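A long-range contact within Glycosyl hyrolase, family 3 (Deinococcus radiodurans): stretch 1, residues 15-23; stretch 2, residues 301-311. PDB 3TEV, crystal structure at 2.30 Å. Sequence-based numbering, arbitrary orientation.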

# COMPACT_ATOMS: atom_id res chain seq x y z
N PRO A 15 -17.12 -5.27 -17.33
CA PRO A 15 -17.23 -5.90 -16.01
C PRO A 15 -15.87 -6.01 -15.32
O PRO A 15 -14.84 -6.06 -15.98
CB PRO A 15 -17.83 -7.29 -16.31
CG PRO A 15 -17.77 -7.45 -17.79
CD PRO A 15 -17.58 -6.13 -18.43
N VAL A 16 -15.88 -6.00 -13.99
CA VAL A 16 -14.64 -6.05 -13.23
C VAL A 16 -14.00 -7.42 -13.39
O VAL A 16 -14.67 -8.43 -13.29
CB VAL A 16 -14.88 -5.77 -11.74
CG1 VAL A 16 -13.56 -5.87 -10.95
CG2 VAL A 16 -15.51 -4.39 -11.56
N ARG A 17 -12.71 -7.46 -13.67
CA ARG A 17 -11.99 -8.72 -13.72
C ARG A 17 -11.17 -8.92 -12.46
O ARG A 17 -10.73 -7.95 -11.85
CB ARG A 17 -11.09 -8.75 -14.94
CG ARG A 17 -11.87 -8.54 -16.23
CD ARG A 17 -10.92 -8.49 -17.39
NE ARG A 17 -10.32 -9.81 -17.59
CZ ARG A 17 -9.31 -10.05 -18.42
NH1 ARG A 17 -8.77 -9.05 -19.13
NH2 ARG A 17 -8.86 -11.31 -18.53
N PRO A 18 -10.95 -10.18 -12.06
CA PRO A 18 -10.19 -10.43 -10.83
C PRO A 18 -8.80 -9.79 -10.87
O PRO A 18 -8.36 -9.29 -9.86
CB PRO A 18 -10.08 -11.96 -10.75
CG PRO A 18 -10.59 -12.48 -12.07
CD PRO A 18 -11.45 -11.42 -12.68
N GLY A 19 -8.14 -9.79 -12.02
CA GLY A 19 -6.80 -9.19 -12.12
C GLY A 19 -6.76 -7.69 -11.86
O GLY A 19 -5.71 -7.14 -11.54
N GLN A 20 -7.90 -7.01 -12.00
CA GLN A 20 -7.97 -5.57 -11.78
C GLN A 20 -7.95 -5.19 -10.30
O GLN A 20 -7.89 -4.00 -9.94
CB GLN A 20 -9.20 -5.01 -12.49
CG GLN A 20 -9.11 -5.17 -14.03
CD GLN A 20 -10.39 -4.84 -14.78
OE1 GLN A 20 -11.51 -4.97 -14.24
NE2 GLN A 20 -10.23 -4.43 -16.06
N LEU A 21 -7.98 -6.21 -9.43
CA LEU A 21 -7.96 -5.98 -7.98
C LEU A 21 -6.65 -6.44 -7.34
O LEU A 21 -6.53 -6.47 -6.12
CB LEU A 21 -9.16 -6.67 -7.31
CG LEU A 21 -10.55 -6.33 -7.89
CD1 LEU A 21 -11.64 -7.30 -7.36
CD2 LEU A 21 -10.91 -4.86 -7.65
N LEU A 22 -5.67 -6.80 -8.16
CA LEU A 22 -4.39 -7.28 -7.65
C LEU A 22 -3.22 -6.41 -8.05
O LEU A 22 -3.21 -5.82 -9.14
CB LEU A 22 -4.09 -8.71 -8.13
CG LEU A 22 -5.08 -9.85 -7.96
CD1 LEU A 22 -4.37 -11.16 -8.39
CD2 LEU A 22 -5.58 -9.96 -6.52
N MSE A 23 -2.23 -6.36 -7.18
CA MSE A 23 -0.96 -5.72 -7.47
C MSE A 23 0.07 -6.84 -7.35
O MSE A 23 0.19 -7.49 -6.29
CB MSE A 23 -0.66 -4.60 -6.47
CG MSE A 23 0.71 -3.93 -6.66
SE MSE A 23 0.96 -2.39 -5.47
CE MSE A 23 0.51 -0.93 -6.68
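Stretch 2, residues 301-311: ATLAAVAEYVP

No hydrogen bond joins the two stretches, whose touching residues are at least 280 positions apart in sequence; they bury 432 Å² by packing alone. Residues 301-309 of stretch 2 are helical, continuing a helix that begins earlier in the chain, and this helix presents one side to a short 3-10 segment, Pro-18 to Leu-21, and to the start of the strand that follows it.

The backbones come closest where Pro-18 meets Ala-307, with 5.2 Å between Pro-18 CA and Ala-307 CA. Ala-307 has a single methyl as its side chain at this closest CA pair. Pro-18 CB lies 3.7 Å from Ala-307 N and 3.9 Å from Leu-303 O, so the ring rests against the helical backbone itself. That backbone is already satisfied, since Ala-307 N donates to Leu-303 O at 2.7 Å within the helix. The ring also meets side chains, with Pro-18 CG 3.8 Å from Ala-307 CB and Pro-18 CB 3.8 Å from Val-306 CG1.

Leu-303, Val-306 and Ala-307 recur at intervals of three and four residues, the spacing that brings side chains onto a common side of a helix. Val-310 keeps the same spacing, its N donating to Val-306 O at 3.0 Å. The order of contacts gives the direction: Val-16 meets Val-310, Pro-18 centres on Val-306 and Ala-307, and Leu-22 reaches Thr-302 and Leu-303, so the two stretches run broadly in opposite senses.

At the Val-310 end, the off-rotamer side chain (chi1 149°) places Val-310 CG1 3.5 Å from Val-16 O, while Val-310 CG2 lies 3.7 Å from Leu-21 CD1. Leu-21 CD1 also packs 4.1 Å from Val-306 CG1, so this one methyl touches both Val-306 and Val-310, four residues apart in sequence.

At the other end, Leu-303 leaves its backbone sideways, but the end of its side chain comes nearer to stretch 1. Leu-303 CD2 lies 3.6 Å from Gly-19 CA and 3.7 Å from Leu-22 CD1. Gly-19 has no side chain, and an ideal CB there would be 3.8 Å from Leu-303 CD2. Leu-22 is an m,t rotamer pointing toward the helix, and Leu-22 CD2 lies 4.0 Å from Thr-302 CG2 and 4.2 Å from Val-306 CG2.

Within stretch 1, Arg-17 N donates to Gln-20 OE1 at 2.8 Å and Leu-21 N to Pro-18 O at 3.1 Å, while the side chains of Arg-17 and Gln-20 stay off the helix.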

# COMPACT_ATOMS: atom_id res chain seq x y z
N ALA A 301 -2.97 -18.69 -8.15
CA ALA A 301 -3.89 -19.20 -7.14
C ALA A 301 -4.72 -18.07 -6.53
O ALA A 301 -5.89 -18.29 -6.18
CB ALA A 301 -3.12 -20.00 -6.05
N THR A 302 -4.13 -16.88 -6.40
CA THR A 302 -4.86 -15.74 -5.89
C THR A 302 -5.93 -15.27 -6.89
O THR A 302 -7.09 -15.09 -6.52
CB THR A 302 -3.91 -14.59 -5.50
OG1 THR A 302 -2.93 -15.08 -4.57
CG2 THR A 302 -4.66 -13.45 -4.86
N LEU A 303 -5.54 -15.08 -8.15
CA LEU A 303 -6.49 -14.82 -9.23
C LEU A 303 -7.68 -15.78 -9.21
O LEU A 303 -8.82 -15.35 -9.29
CB LEU A 303 -5.82 -14.94 -10.59
CG LEU A 303 -4.94 -13.78 -10.98
CD1 LEU A 303 -3.95 -14.26 -12.06
CD2 LEU A 303 -5.80 -12.61 -11.46
N ALA A 304 -7.39 -17.08 -9.10
CA ALA A 304 -8.43 -18.10 -9.13
C ALA A 304 -9.44 -17.91 -8.01
O ALA A 304 -10.65 -18.02 -8.24
CB ALA A 304 -7.82 -19.55 -9.11
N ALA A 305 -8.97 -17.58 -6.80
CA ALA A 305 -9.88 -17.35 -5.69
C ALA A 305 -10.68 -16.07 -5.91
O ALA A 305 -11.89 -16.04 -5.68
CB ALA A 305 -9.12 -17.28 -4.37
N VAL A 306 -10.03 -15.01 -6.37
CA VAL A 306 -10.74 -13.77 -6.57
C VAL A 306 -11.73 -13.92 -7.73
O VAL A 306 -12.80 -13.28 -7.73
CB VAL A 306 -9.76 -12.58 -6.76
CG1 VAL A 306 -10.49 -11.27 -7.07
CG2 VAL A 306 -8.89 -12.42 -5.50
N ALA A 307 -11.41 -14.79 -8.70
CA ALA A 307 -12.33 -15.05 -9.83
C ALA A 307 -13.68 -15.62 -9.38
O ALA A 307 -14.69 -15.41 -10.04
CB ALA A 307 -11.68 -15.97 -10.89
N GLU A 308 -13.71 -16.33 -8.25
CA GLU A 308 -14.96 -16.89 -7.70
C GLU A 308 -15.75 -15.87 -6.89
O GLU A 308 -16.97 -15.94 -6.81
CB GLU A 308 -14.66 -18.10 -6.82
CG GLU A 308 -13.88 -19.19 -7.53
CD GLU A 308 -14.64 -19.75 -8.73
OE1 GLU A 308 -15.89 -19.86 -8.66
OE2 GLU A 308 -13.98 -20.06 -9.75
N TYR A 309 -15.04 -14.91 -6.30
CA TYR A 309 -15.63 -13.86 -5.48
C TYR A 309 -16.30 -12.77 -6.34
O TYR A 309 -17.42 -12.35 -6.09
CB TYR A 309 -14.55 -13.28 -4.57
CG TYR A 309 -14.77 -11.87 -4.05
CD1 TYR A 309 -15.74 -11.60 -3.07
CD2 TYR A 309 -13.99 -10.81 -4.51
CE1 TYR A 309 -15.93 -10.30 -2.60
CE2 TYR A 309 -14.16 -9.55 -4.03
CZ TYR A 309 -15.13 -9.29 -3.09
OH TYR A 309 -15.29 -7.99 -2.64
N VAL A 310 -15.59 -12.33 -7.35
CA VAL A 310 -15.99 -11.21 -8.20
C VAL A 310 -17.41 -11.28 -8.82
O VAL A 310 -18.14 -10.28 -8.73
CB VAL A 310 -14.87 -10.97 -9.26
CG1 VAL A 310 -15.42 -10.45 -10.53
CG2 VAL A 310 -13.80 -10.05 -8.68
N PRO A 311 -17.81 -12.43 -9.42
CA PRO A 311 -19.15 -12.50 -10.08
C PRO A 311 -20.34 -12.30 -9.14
O PRO A 311 -21.39 -11.84 -9.57
CB PRO A 311 -19.21 -13.94 -10.65
CG PRO A 311 -17.79 -14.41 -10.71
CD PRO A 311 -17.08 -13.70 -9.55